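Local structure of Isomerase/lactonizing enzyme (Agrobacterium fabrum str. C58, 2NQL) at residues E226-M231 against V260-G265; P236-A241 against I285-M290; E240-T245 against A249-V254. The protein belongs to the enolase superfamily, pairing a mandelate racemase/muconate lactonizing enzyme-like N-terminal domain with a TIM-barrel domain that here holds a sodium ion. All coordinates share one frame; numbering follows the deposited sequence.

Contact 1 (E226-M231 against V260-G265)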
ATOM      1  N   GLU A 226       8.126 -19.838 -21.118  1.00 35.38           N
ATOM      2  CA  GLU A 226       7.615 -20.576 -22.269  1.00 35.08           C
ATOM      3  C   GLU A 226       7.044 -19.657 -23.343  1.00 40.66           C
ATOM      4  O   GLU A 226       7.318 -19.831 -24.539  1.00 36.01           O
ATOM      5  CB  GLU A 226       6.522 -21.553 -21.838  1.00 39.31           C
ATOM      6  CG  GLU A 226       7.015 -22.825 -21.180  1.00 50.07           C
ATOM      7  CD  GLU A 226       5.874 -23.638 -20.594  1.00 57.32           C
ATOM      8  OE1 GLU A 226       4.755 -23.595 -21.154  1.00 47.18           O
ATOM      9  OE2 GLU A 226       6.095 -24.317 -19.570  1.00 61.46           O
ATOM     10  N   LEU A 227       6.237 -18.691 -22.907  1.00 33.88           N
ATOM     11  CA  LEU A 227       5.572 -17.779 -23.812  1.00 33.15           C
ATOM     12  C   LEU A 227       6.584 -16.808 -24.437  1.00 27.30           C
ATOM     13  O   LEU A 227       6.496 -16.465 -25.634  1.00 30.73           O
ATOM     14  CB  LEU A 227       4.453 -17.038 -23.057  1.00 33.94           C
ATOM     15  CG  LEU A 227       3.201 -17.845 -22.651  1.00 34.06           C
ATOM     16  CD1 LEU A 227       2.328 -17.040 -21.706  1.00 31.09           C
ATOM     17  CD2 LEU A 227       2.376 -18.318 -23.875  1.00 33.09           C
ATOM     18  N   ILE A 228       7.557 -16.385 -23.632  1.00 30.31           N
ATOM     19  CA  ILE A 228       8.627 -15.510 -24.124  1.00 31.77           C
ATOM     20  C   ILE A 228       9.452 -16.232 -25.202  1.00 31.35           C
ATOM     21  O   ILE A 228       9.763 -15.645 -26.237  1.00 36.26           O
ATOM     22  CB  ILE A 228       9.495 -14.988 -22.972  1.00 30.65           C
ATOM     23  CG1 ILE A 228       8.690 -14.001 -22.110  1.00 31.52           C
ATOM     24  CG2 ILE A 228      10.755 -14.302 -23.478  1.00 31.71           C
ATOM     25  CD1 ILE A 228       9.382 -13.624 -20.796  1.00 30.53           C
ATOM     26  N   ALA A 229       9.775 -17.501 -24.952  1.00 35.42           N
ATOM     27  CA  ALA A 229      10.376 -18.390 -25.964  1.00 31.46           C
ATOM     28  C   ALA A 229       9.564 -18.515 -27.265  1.00 32.47           C
ATOM     29  O   ALA A 229      10.150 -18.490 -28.354  1.00 36.78           O
ATOM     30  CB  ALA A 229      10.661 -19.772 -25.364  1.00 37.98           C
ATOM     31  N   GLU A 230       8.235 -18.625 -27.152  1.00 32.02           N
ATOM     32  CA  GLU A 230       7.325 -18.686 -28.312  1.00 34.04           C
ATOM     33  C   GLU A 230       7.332 -17.389 -29.115  1.00 35.94           C
ATOM     34  O   GLU A 230       7.177 -17.396 -30.351  1.00 33.03           O
ATOM     35  CB  GLU A 230       5.889 -18.987 -27.864  1.00 31.55           C
ATOM     36  CG  GLU A 230       5.553 -20.464 -27.715  1.00 38.57           C
ATOM     37  CD  GLU A 230       4.137 -20.693 -27.197  1.00 52.56           C
ATOM     38  OE1 GLU A 230       3.176 -20.154 -27.796  1.00 47.20           O
ATOM     39  OE2 GLU A 230       3.988 -21.420 -26.187  1.00 54.51           O
ATOM     40  N   MET A 231       7.496 -16.272 -28.409  1.00 33.71           N
ATOM     41  CA  MET A 231       7.512 -14.960 -29.055  1.00 32.42           C
ATOM     42  C   MET A 231       8.869 -14.562 -29.622  1.00 29.04           C
ATOM     43  O   MET A 231       8.949 -13.752 -30.557  1.00 33.60           O
ATOM     44  CB  MET A 231       7.016 -13.893 -28.085  1.00 29.15           C
ATOM     45  CG  MET A 231       5.526 -14.033 -27.804  1.00 29.19           C
ATOM     46  SD  MET A 231       4.955 -12.650 -26.777  1.00 35.44           S
ATOM     47  CE  MET A 231       6.127 -12.744 -25.407  1.00 32.66           C
ATOM     48  N   VAL A 260      15.488 -11.722 -23.818  1.00 33.77           N
ATOM     49  CA  VAL A 260      14.456 -10.722 -24.084  1.00 30.23           C
ATOM     50  C   VAL A 260      14.432  -9.730 -22.920  1.00 27.91           C
ATOM     51  O   VAL A 260      14.355 -10.151 -21.762  1.00 31.68           O
ATOM     52  CB  VAL A 260      13.077 -11.388 -24.317  1.00 30.14           C
ATOM     53  CG1 VAL A 260      11.996 -10.332 -24.531  1.00 25.79           C
ATOM     54  CG2 VAL A 260      13.156 -12.331 -25.542  1.00 27.45           C
ATOM     55  N   PRO A 261      14.593  -8.417 -23.214  1.00 30.64           N
ATOM     56  CA  PRO A 261      14.569  -7.396 -22.159  1.00 27.64           C
ATOM     57  C   PRO A 261      13.290  -7.462 -21.319  1.00 24.04           C
ATOM     58  O   PRO A 261      12.189  -7.633 -21.863  1.00 23.53           O
ATOM     59  CB  PRO A 261      14.627  -6.085 -22.947  1.00 28.66           C
ATOM     60  CG  PRO A 261      15.361  -6.460 -24.207  1.00 28.20           C
ATOM     61  CD  PRO A 261      14.837  -7.817 -24.543  1.00 27.84           C
ATOM     62  N   ILE A 262      13.442  -7.358 -20.002  1.00 29.35           N
ATOM     63  CA  ILE A 262      12.277  -7.419 -19.117  1.00 30.26           C
ATOM     64  C   ILE A 262      11.929  -6.012 -18.654  1.00 21.43           C
ATOM     65  O   ILE A 262      12.800  -5.265 -18.239  1.00 25.14           O
ATOM     66  CB  ILE A 262      12.484  -8.381 -17.910  1.00 28.71           C
ATOM     67  CG1 ILE A 262      12.823  -9.817 -18.373  1.00 26.83           C
ATOM     68  CG2 ILE A 262      11.268  -8.368 -16.966  1.00 30.95           C
ATOM     69  CD1 ILE A 262      11.848 -10.432 -19.331  1.00 25.06           C
ATOM     70  N   ALA A 263      10.647  -5.661 -18.749  1.00 25.16           N
ATOM     71  CA  ALA A 263      10.191  -4.331 -18.348  1.00 23.51           C
ATOM     72  C   ALA A 263       9.162  -4.463 -17.217  1.00 18.41           C
ATOM     73  O   ALA A 263       8.263  -5.297 -17.306  1.00 23.46           O
ATOM     74  CB  ALA A 263       9.561  -3.616 -19.550  1.00 23.55           C
ATOM     75  N   VAL A 264       9.290  -3.638 -16.174  1.00 22.48           N
ATOM     76  CA  VAL A 264       8.359  -3.676 -15.043  1.00 18.32           C
ATOM     77  C   VAL A 264       8.248  -2.267 -14.453  1.00 22.47           C
ATOM     78  O   VAL A 264       9.060  -1.396 -14.771  1.00 21.62           O
ATOM     79  CB  VAL A 264       8.852  -4.645 -13.898  1.00 23.15           C
ATOM     80  CG1 VAL A 264       8.719  -6.102 -14.298  1.00 22.42           C
ATOM     81  CG2 VAL A 264      10.297  -4.303 -13.485  1.00 23.32           C
ATOM     82  N   GLY A 265       7.250  -2.041 -13.603  1.00 21.32           N
ATOM     83  CA  GLY A 265       7.280  -0.872 -12.717  1.00 21.50           C
ATOM     84  C   GLY A 265       6.050   0.018 -12.664  1.00 20.82           C
ATOM     85  O   GLY A 265       5.999   0.914 -11.826  1.00 20.87           O
TER

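Contact 2 (P236-A241 against I285-M290). With NA (sodium ion), chain G.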
ATOM      1  N   PRO A 236      10.735  -9.731 -30.037  1.00 29.97           N
ATOM      2  CA  PRO A 236      10.087  -8.796 -29.110  1.00 27.13           C
ATOM      3  C   PRO A 236      11.024  -7.722 -28.568  1.00 29.63           C
ATOM      4  O   PRO A 236      12.164  -8.004 -28.162  1.00 28.91           O
ATOM      5  CB  PRO A 236       9.569  -9.708 -27.985  1.00 26.89           C
ATOM      6  CG  PRO A 236      10.449 -10.896 -28.017  1.00 30.22           C
ATOM      7  CD  PRO A 236      10.801 -11.092 -29.473  1.00 32.24           C
ATOM      8  N   TRP A 237      10.527  -6.488 -28.581  1.00 29.22           N
ATOM      9  CA  TRP A 237      11.234  -5.336 -28.041  1.00 24.54           C
ATOM     10  C   TRP A 237      11.480  -5.512 -26.544  1.00 26.16           C
ATOM     11  O   TRP A 237      12.622  -5.414 -26.086  1.00 25.83           O
ATOM     12  CB  TRP A 237      10.380  -4.092 -28.341  1.00 27.04           C
ATOM     13  CG  TRP A 237      10.785  -2.769 -27.774  1.00 24.51           C
ATOM     14  CD1 TRP A 237      12.011  -2.377 -27.321  1.00 22.60           C
ATOM     15  CD2 TRP A 237       9.929  -1.638 -27.654  1.00 22.22           C
ATOM     16  NE1 TRP A 237      11.965  -1.063 -26.902  1.00 24.02           N
ATOM     17  CE2 TRP A 237      10.695  -0.587 -27.101  1.00 25.35           C
ATOM     18  CE3 TRP A 237       8.568  -1.415 -27.950  1.00 27.04           C
ATOM     19  CZ2 TRP A 237      10.149   0.662 -26.816  1.00 25.46           C
ATOM     20  CZ3 TRP A 237       8.022  -0.162 -27.682  1.00 23.69           C
ATOM     21  CH2 TRP A 237       8.822   0.868 -27.135  1.00 23.48           C
ATOM     22  N   PHE A 238      10.411  -5.759 -25.793  1.00 26.22           N
ATOM     23  CA  PHE A 238      10.522  -6.181 -24.405  1.00 24.07           C
ATOM     24  C   PHE A 238       9.334  -7.051 -24.011  1.00 23.40           C
ATOM     25  O   PHE A 238       8.289  -7.045 -24.692  1.00 24.27           O
ATOM     26  CB  PHE A 238      10.723  -4.990 -23.453  1.00 25.02           C
ATOM     27  CG  PHE A 238       9.623  -3.940 -23.508  1.00 23.33           C
ATOM     28  CD1 PHE A 238       8.423  -4.120 -22.812  1.00 24.58           C
ATOM     29  CD2 PHE A 238       9.807  -2.756 -24.217  1.00 25.79           C
ATOM     30  CE1 PHE A 238       7.408  -3.139 -22.827  1.00 23.95           C
ATOM     31  CE2 PHE A 238       8.807  -1.765 -24.248  1.00 25.28           C
ATOM     32  CZ  PHE A 238       7.592  -1.969 -23.558  1.00 20.87           C
ATOM     33  N   ALA A 239       9.498  -7.796 -22.917  1.00 24.75           N
ATOM     34  CA  ALA A 239       8.404  -8.539 -22.297  1.00 25.95           C
ATOM     35  C   ALA A 239       8.097  -7.833 -20.986  1.00 24.36           C
ATOM     36  O   ALA A 239       8.960  -7.719 -20.125  1.00 25.26           O
ATOM     37  CB  ALA A 239       8.808 -10.005 -22.053  1.00 25.30           C
ATOM     38  N   GLU A 240       6.880  -7.313 -20.877  1.00 26.05           N
ATOM     39  CA  GLU A 240       6.504  -6.496 -19.721  1.00 22.18           C
ATOM     40  C   GLU A 240       5.679  -7.341 -18.741  1.00 22.69           C
ATOM     41  O   GLU A 240       4.841  -8.140 -19.169  1.00 23.30           O
ATOM     42  CB  GLU A 240       5.737  -5.257 -20.197  1.00 24.72           C
ATOM     43  CG  GLU A 240       4.848  -4.621 -19.145  1.00 18.61           C
ATOM     44  CD  GLU A 240       4.034  -3.466 -19.691  1.00 31.31           C
ATOM     45  OE1 GLU A 240       4.370  -2.926 -20.759  1.00 28.74           O
ATOM     46  OE2 GLU A 240       3.073  -3.029 -19.013  1.00 35.07           O
ATOM     47  N   ALA A 241       5.925  -7.156 -17.438  1.00 25.51           N
ATOM     48  CA  ALA A 241       5.099  -7.757 -16.360  1.00 19.75           C
ATOM     49  C   ALA A 241       4.891  -9.273 -16.563  1.00 23.44           C
ATOM     50  O   ALA A 241       3.749  -9.746 -16.729  1.00 26.24           O
ATOM     51  CB  ALA A 241       3.740  -7.019 -16.231  1.00 25.11           C
ATOM     52  N   ILE A 285      14.197  -2.377 -18.344  1.00 23.19           N
ATOM     53  CA  ILE A 285      13.398  -1.162 -18.513  1.00 24.83           C
ATOM     54  C   ILE A 285      12.524  -0.995 -17.270  1.00 22.66           C
ATOM     55  O   ILE A 285      11.899  -1.953 -16.824  1.00 23.30           O
ATOM     56  CB  ILE A 285      12.478  -1.266 -19.757  1.00 24.92           C
ATOM     57  CG1 ILE A 285      13.308  -1.311 -21.052  1.00 24.93           C
ATOM     58  CG2 ILE A 285      11.475  -0.087 -19.841  1.00 19.79           C
ATOM     59  CD1 ILE A 285      12.650  -2.125 -22.131  1.00 25.73           C
ATOM     60  N   VAL A 286      12.491   0.219 -16.734  1.00 23.76           N
ATOM     61  CA  VAL A 286      11.429   0.599 -15.802  1.00 19.50           C
ATOM     62  C   VAL A 286      10.361   1.497 -16.399  1.00 20.27           C
ATOM     63  O   VAL A 286      10.633   2.357 -17.250  1.00 22.83           O
ATOM     64  CB  VAL A 286      11.946   1.140 -14.454  1.00 19.20           C
ATOM     65  CG1 VAL A 286      12.756   0.058 -13.726  1.00 23.35           C
ATOM     66  CG2 VAL A 286      12.760   2.417 -14.626  1.00 21.40           C
ATOM     67  N   GLN A 287       9.139   1.286 -15.928  1.00 20.21           N
ATOM     68  CA  GLN A 287       7.935   1.843 -16.561  1.00 19.29           C
ATOM     69  C   GLN A 287       7.069   2.600 -15.564  1.00 18.81           C
ATOM     70  O   GLN A 287       5.899   2.210 -15.370  1.00 20.94           O
ATOM     71  CB  GLN A 287       7.099   0.724 -17.209  1.00 21.10           C
ATOM     72  CG  GLN A 287       7.860  -0.087 -18.272  1.00 23.36           C
ATOM     73  CD  GLN A 287       7.086  -1.289 -18.722  1.00 26.09           C
ATOM     74  OE1 GLN A 287       6.768  -2.164 -17.926  1.00 26.22           O
ATOM     75  NE2 GLN A 287       6.732  -1.324 -20.006  1.00 23.66           N
ATOM     76  N   PRO A 288       7.619   3.676 -14.951  1.00 20.28           N
ATOM     77  CA  PRO A 288       6.864   4.342 -13.902  1.00 22.24           C
ATOM     78  C   PRO A 288       5.554   4.948 -14.421  1.00 19.74           C
ATOM     79  O   PRO A 288       5.474   5.400 -15.565  1.00 18.27           O
ATOM     80  CB  PRO A 288       7.816   5.451 -13.431  1.00 19.08           C
ATOM     81  CG  PRO A 288       8.752   5.692 -14.580  1.00 21.12           C
ATOM     82  CD  PRO A 288       8.928   4.332 -15.171  1.00 16.18           C
ATOM     83  N   GLU A 289       4.543   4.924 -13.567  1.00 16.99           N
ATOM     84  CA  GLU A 289       3.290   5.585 -13.803  1.00 17.47           C
ATOM     85  C   GLU A 289       3.137   6.804 -12.902  1.00 23.62           C
ATOM     86  O   GLU A 289       2.971   6.687 -11.674  1.00 15.95           O
ATOM     87  CB  GLU A 289       2.131   4.588 -13.620  1.00 15.16           C
ATOM     88  CG  GLU A 289       0.701   5.228 -13.668  1.00 17.37           C
ATOM     89  CD  GLU A 289       0.513   6.196 -14.842  1.00 17.99           C
ATOM     90  OE1 GLU A 289       0.596   5.746 -16.011  1.00 21.40           O
ATOM     91  OE2 GLU A 289       0.279   7.413 -14.599  1.00 18.36           O
ATOM     92  N   MET A 290       3.178   7.982 -13.525  1.00 18.07           N
ATOM     93  CA  MET A 290       3.195   9.241 -12.783  1.00 14.77           C
ATOM     94  C   MET A 290       1.957   9.394 -11.877  1.00 18.88           C
ATOM     95  O   MET A 290       2.059   9.957 -10.779  1.00 19.11           O
ATOM     96  CB  MET A 290       3.241  10.413 -13.767  1.00 16.90           C
ATOM     97  CG  MET A 290       3.115  11.777 -13.128  1.00 16.35           C
ATOM     98  SD  MET A 290       4.381  12.168 -11.884  1.00 19.24           S
ATOM     99  CE  MET A 290       5.829  12.366 -12.909  1.00 15.24           C
TER
HETATM  100 NA    NA G 401       3.234  -0.967 -18.087  1.00 49.12          NA
HETATM  101  O   HOH W   1       4.995  -2.072 -16.050  1.00 22.70           O
HETATM  102  O   HOH W   2       3.798   0.667 -19.711  1.00 32.84           O

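Contact 3 (E240-T245 against A249-V254). With NA (sodium ion), chain G.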
ATOM      1  N   GLU A 240       6.880  -7.313 -20.877  1.00 26.05           N
ATOM      2  CA  GLU A 240       6.504  -6.496 -19.721  1.00 22.18           C
ATOM      3  C   GLU A 240       5.679  -7.341 -18.741  1.00 22.69           C
ATOM      4  O   GLU A 240       4.841  -8.140 -19.169  1.00 23.30           O
ATOM      5  CB  GLU A 240       5.737  -5.257 -20.197  1.00 24.72           C
ATOM      6  CG  GLU A 240       4.848  -4.621 -19.145  1.00 18.61           C
ATOM      7  CD  GLU A 240       4.034  -3.466 -19.691  1.00 31.31           C
ATOM      8  OE1 GLU A 240       4.370  -2.926 -20.759  1.00 28.74           O
ATOM      9  OE2 GLU A 240       3.073  -3.029 -19.013  1.00 35.07           O
ATOM     10  N   ALA A 241       5.925  -7.156 -17.438  1.00 25.51           N
ATOM     11  CA  ALA A 241       5.099  -7.757 -16.360  1.00 19.75           C
ATOM     12  C   ALA A 241       4.891  -9.273 -16.563  1.00 23.44           C
ATOM     13  O   ALA A 241       3.749  -9.746 -16.729  1.00 26.24           O
ATOM     14  CB  ALA A 241       3.740  -7.019 -16.231  1.00 25.11           C
ATOM     15  N   PRO A 242       6.000 -10.033 -16.619  1.00 23.05           N
ATOM     16  CA  PRO A 242       5.882 -11.470 -16.897  1.00 26.79           C
ATOM     17  C   PRO A 242       5.190 -12.283 -15.785  1.00 25.12           C
ATOM     18  O   PRO A 242       4.565 -13.313 -16.065  1.00 27.99           O
ATOM     19  CB  PRO A 242       7.340 -11.905 -17.037  1.00 23.77           C
ATOM     20  CG  PRO A 242       8.115 -10.934 -16.249  1.00 26.31           C
ATOM     21  CD  PRO A 242       7.407  -9.625 -16.438  1.00 24.79           C
ATOM     22  N   VAL A 243       5.316 -11.827 -14.540  1.00 22.02           N
ATOM     23  CA  VAL A 243       4.754 -12.542 -13.378  1.00 29.16           C
ATOM     24  C   VAL A 243       4.060 -11.558 -12.438  1.00 29.01           C
ATOM     25  O   VAL A 243       4.116 -10.355 -12.666  1.00 28.12           O
ATOM     26  CB  VAL A 243       5.827 -13.363 -12.597  1.00 25.05           C
ATOM     27  CG1 VAL A 243       6.362 -14.479 -13.460  1.00 33.19           C
ATOM     28  CG2 VAL A 243       6.955 -12.481 -12.144  1.00 26.73           C
ATOM     29  N   TRP A 244       3.411 -12.067 -11.389  1.00 26.77           N
ATOM     30  CA  TRP A 244       2.765 -11.203 -10.401  1.00 25.80           C
ATOM     31  C   TRP A 244       3.754 -10.266  -9.746  1.00 23.27           C
ATOM     32  O   TRP A 244       4.930 -10.607  -9.573  1.00 26.11           O
ATOM     33  CB  TRP A 244       2.057 -12.031  -9.338  1.00 28.24           C
ATOM     34  CG  TRP A 244       1.003 -12.900  -9.887  1.00 28.35           C
ATOM     35  CD1 TRP A 244       1.072 -14.249 -10.069  1.00 35.56           C
ATOM     36  CD2 TRP A 244      -0.308 -12.497 -10.320  1.00 34.31           C
ATOM     37  NE1 TRP A 244      -0.113 -14.713 -10.588  1.00 41.75           N
ATOM     38  CE2 TRP A 244      -0.979 -13.663 -10.744  1.00 33.28           C
ATOM     39  CE3 TRP A 244      -0.980 -11.268 -10.375  1.00 32.50           C
ATOM     40  CZ2 TRP A 244      -2.290 -13.637 -11.231  1.00 38.09           C
ATOM     41  CZ3 TRP A 244      -2.280 -11.241 -10.867  1.00 33.97           C
ATOM     42  CH2 TRP A 244      -2.920 -12.416 -11.294  1.00 43.22           C
ATOM     43  N   THR A 245       3.277  -9.075  -9.394  1.00 26.66           N
ATOM     44  CA  THR A 245       4.101  -8.038  -8.758  1.00 22.76           C
ATOM     45  C   THR A 245       4.832  -8.519  -7.496  1.00 26.50           C
ATOM     46  O   THR A 245       6.003  -8.207  -7.273  1.00 25.80           O
ATOM     47  CB  THR A 245       3.237  -6.825  -8.334  1.00 32.86           C
ATOM     48  OG1 THR A 245       2.365  -6.437  -9.402  1.00 36.81           O
ATOM     49  CG2 THR A 245       4.131  -5.657  -7.920  1.00 32.80           C
ATOM     50  N   ALA A 249      11.000 -13.358  -6.515  1.00 36.02           N
ATOM     51  CA  ALA A 249      11.726 -14.588  -6.861  1.00 35.66           C
ATOM     52  C   ALA A 249      11.400 -15.076  -8.280  1.00 31.10           C
ATOM     53  O   ALA A 249      12.296 -15.495  -9.025  1.00 34.02           O
ATOM     54  CB  ALA A 249      11.432 -15.690  -5.835  1.00 33.70           C
ATOM     55  N   GLY A 250      10.116 -15.018  -8.640  1.00 27.39           N
ATOM     56  CA  GLY A 250       9.655 -15.383  -9.979  1.00 28.19           C
ATOM     57  C   GLY A 250      10.138 -14.451 -11.075  1.00 33.82           C
ATOM     58  O   GLY A 250      10.493 -14.903 -12.170  1.00 29.58           O
ATOM     59  N   LEU A 251      10.134 -13.147 -10.782  1.00 30.91           N
ATOM     60  CA  LEU A 251      10.691 -12.136 -11.688  1.00 33.86           C
ATOM     61  C   LEU A 251      12.192 -12.348 -11.894  1.00 31.39           C
ATOM     62  O   LEU A 251      12.691 -12.274 -13.034  1.00 28.99           O
ATOM     63  CB  LEU A 251      10.416 -10.715 -11.166  1.00 27.85           C
ATOM     64  CG  LEU A 251      10.887  -9.543 -12.054  1.00 25.40           C
ATOM     65  CD1 LEU A 251      10.176  -9.558 -13.404  1.00 25.58           C
ATOM     66  CD2 LEU A 251      10.641  -8.232 -11.349  1.00 28.05           C
ATOM     67  N   GLU A 252      12.892 -12.633 -10.793  1.00 29.62           N
ATOM     68  CA  GLU A 252      14.310 -12.996 -10.855  1.00 33.70           C
ATOM     69  C   GLU A 252      14.559 -14.167 -11.807  1.00 34.46           C
ATOM     70  O   GLU A 252      15.403 -14.079 -12.696  1.00 37.69           O
ATOM     71  CB  GLU A 252      14.867 -13.299  -9.468  1.00 35.64           C
ATOM     72  CG  GLU A 252      16.306 -13.804  -9.479  1.00 37.11           C
ATOM     73  CD  GLU A 252      16.953 -13.860  -8.096  1.00 43.53           C
ATOM     74  OE1 GLU A 252      16.296 -13.551  -7.076  1.00 47.14           O
ATOM     75  OE2 GLU A 252      18.143 -14.217  -8.037  1.00 41.08           O
ATOM     76  N   LYS A 253      13.805 -15.243 -11.620  1.00 35.35           N
ATOM     77  CA  LYS A 253      13.930 -16.420 -12.464  1.00 34.96           C
ATOM     78  C   LYS A 253      13.669 -16.107 -13.945  1.00 38.31           C
ATOM     79  O   LYS A 253      14.451 -16.515 -14.805  1.00 39.43           O
ATOM     80  CB  LYS A 253      13.031 -17.558 -11.967  1.00 32.86           C
ATOM     81  CG  LYS A 253      13.038 -18.776 -12.918  1.00 35.47           C
ATOM     82  CD  LYS A 253      12.435 -20.018 -12.294  1.00 38.61           C
ATOM     83  CE  LYS A 253      12.604 -21.197 -13.240  1.00 47.31           C
ATOM     84  NZ  LYS A 253      12.308 -22.483 -12.559  1.00 53.30           N
ATOM     85  N   VAL A 254      12.594 -15.373 -14.241  1.00 33.21           N
ATOM     86  CA  VAL A 254      12.268 -15.032 -15.634  1.00 33.86           C
ATOM     87  C   VAL A 254      13.407 -14.229 -16.255  1.00 33.84           C
ATOM     88  O   VAL A 254      13.873 -14.557 -17.363  1.00 33.29           O
ATOM     89  CB  VAL A 254      10.915 -14.266 -15.784  1.00 28.59           C
ATOM     90  CG1 VAL A 254      10.744 -13.729 -17.211  1.00 30.51           C
ATOM     91  CG2 VAL A 254       9.759 -15.177 -15.475  1.00 29.81           C
TER
HETATM   92 NA    NA G 401       3.234  -0.967 -18.087  1.00 49.12          NA
HETATM   93  O   HOH W   1       4.995  -2.072 -16.050  1.00 22.70           O
HETATM   94  O   HOH W   2       3.798   0.667 -19.711  1.00 32.84           O

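Contact 1 (E226-M231 against V260-G265)
Ile228 meets Val260 and Ile262 without any hydrogen bond between the segments, and within the two segments the shortest polar bonds are those of the helix that carries Ile228. Met231 N donates to Leu227 O at 3.0 Å, and Glu230 N reaches Glu226 O over the same distance; the bond from Met231 N to Ile228 O is only weak. These turns of helix 221-231 present Ile228 to the strand side, with its CB pointing at 260-265. Its two branches then take different partners. The methyl CG2 lies 3.7 Å from Val260 CG2 and nearly as close to Val260 CB, so Val260 receives it on the CB-CG2 side. The two side chains meet at a slant rather than end to end. The other branch of Ile228, CG1 with CD1 at its end, is extended (chi2 169°) and heads for Ile262, where CD1 stands 4.3 Å from CD1 of that residue, a looser touch. Ile262 does not aim its CB at the helix; a bent chain, with chi1 and chi2 both near -55°, brings its terminal methyl round to Ile228. Together the three residues make a small, buried, apolar contact that hides 115 Å² of surface, both sides summed. Val260 N hydrogen-bonds Thr258 OG1 just ahead of the strand. Helix 221-231 packs here on the outside of the barrel: Ile228 also lies on Ala239 of the neighbouring strand 239-240 and on Val254 of helix 248-255, while Ile262 carries the same layer on to Leu251 and Ser255. The next strand residue, Ala263, instead touches Phe238 and Gln287, so strand 262-264 stands between the helix layer and the barrel interior.

Contact 2 (P236-A241 against I285-M290)
Gln287 and Glu240 meet beside the sodium ion, which Glu240 OE2 binds at 2.3 Å and which Glu266 and two waters also ligate. The other carboxylate oxygen, OE1, is gripped twice: Lys184 forms a salt bridge with it, and Gln287 NE2 donates a 3.0 Å hydrogen bond with an N-H...O angle of 150°. That N-H comes from above the carboxylate, 72° out of its plane, and the amide stands almost square to it. Gln287 also uses its amide oxygen, since water 1, itself a sodium ligand, donates to OE1 over 2.6 Å; with NE2 and OE1 both engaged, the orientation of the amide is probably fixed. Behind it, Phe238 CE1 lies 3.4 Å from Gln287 NE2, the ring nearly perpendicular to the amide. A chi1 of 58° sets CG of Phe238 between the backbone N and the carbonyl carbon, and Ile285 CD1 packs against Phe238 CD2 at 3.6 Å. One face of Trp237 lies against the ring at CE2. Metal-binding carboxylates at the C-terminal ends of successive barrel strands, here Glu240 and Glu266, are characteristic of the enolase superfamily's TIM-barrel site.

Contact 3 (E240-T245 against A249-V254)
Val243 and Leu251 bring the two backbones closest, their CA atoms 6.2 Å apart, where an irregular loop runs past the side of helix 248-255. Ala241, with phi and psi of 50° and 59°, takes a left-handed conformation that turns the chain out of strand 239-240, and Pro242 and Val243 then both face the helix. Val243 CG2, set between its own backbone N and carbonyl carbon, drives in against the helix backbone itself: it is 3.5 Å from Leu251 N and 3.9 Å from Gly250 C, where Gly250 offers only backbone. Its other methyl, CG1, lies 4.0 Å from Val254 CG2, and the two valines run alongside each other in opposite directions. Pro242 seats its ring on two helix residues: CG meets Leu251 CD1 at 3.8 Å, and CB meets Val254 CG1 at 3.9 Å. The contact is apolar and buried throughout. Next to Val243 in the loop, Trp244 makes a cation-pi contact with Arg110 of the second subunit. Beyond the contact, Leu251 and Val254 also lie on Ile262 of strand 262-264, and Val254 reaches Ala224 of helix 221-231.

All three contacts meet around strands 239-240 and 262-264, neighbours in the parallel barrel sheet. Backbone pairing ties contact 1 to the others: Pro261 O lies 2.9 Å from Ala239 N and Val264 O 2.9 Å from Gln287 N of contact 2, while Ala263 O is 3.0 Å from Ala241 N, which contacts 2 and 3 share. The helices of contacts 1 and 3 lie in one layer outside the wall, joined where Ile228 CD1 packs 3.8 Å from Val254 CG1. Contact 2 lies inside it, at the sodium ion, and that ion is about 11 Å from the side chain of Ile262. Glu240 binds the metal just before the chain turns outward into contact 3.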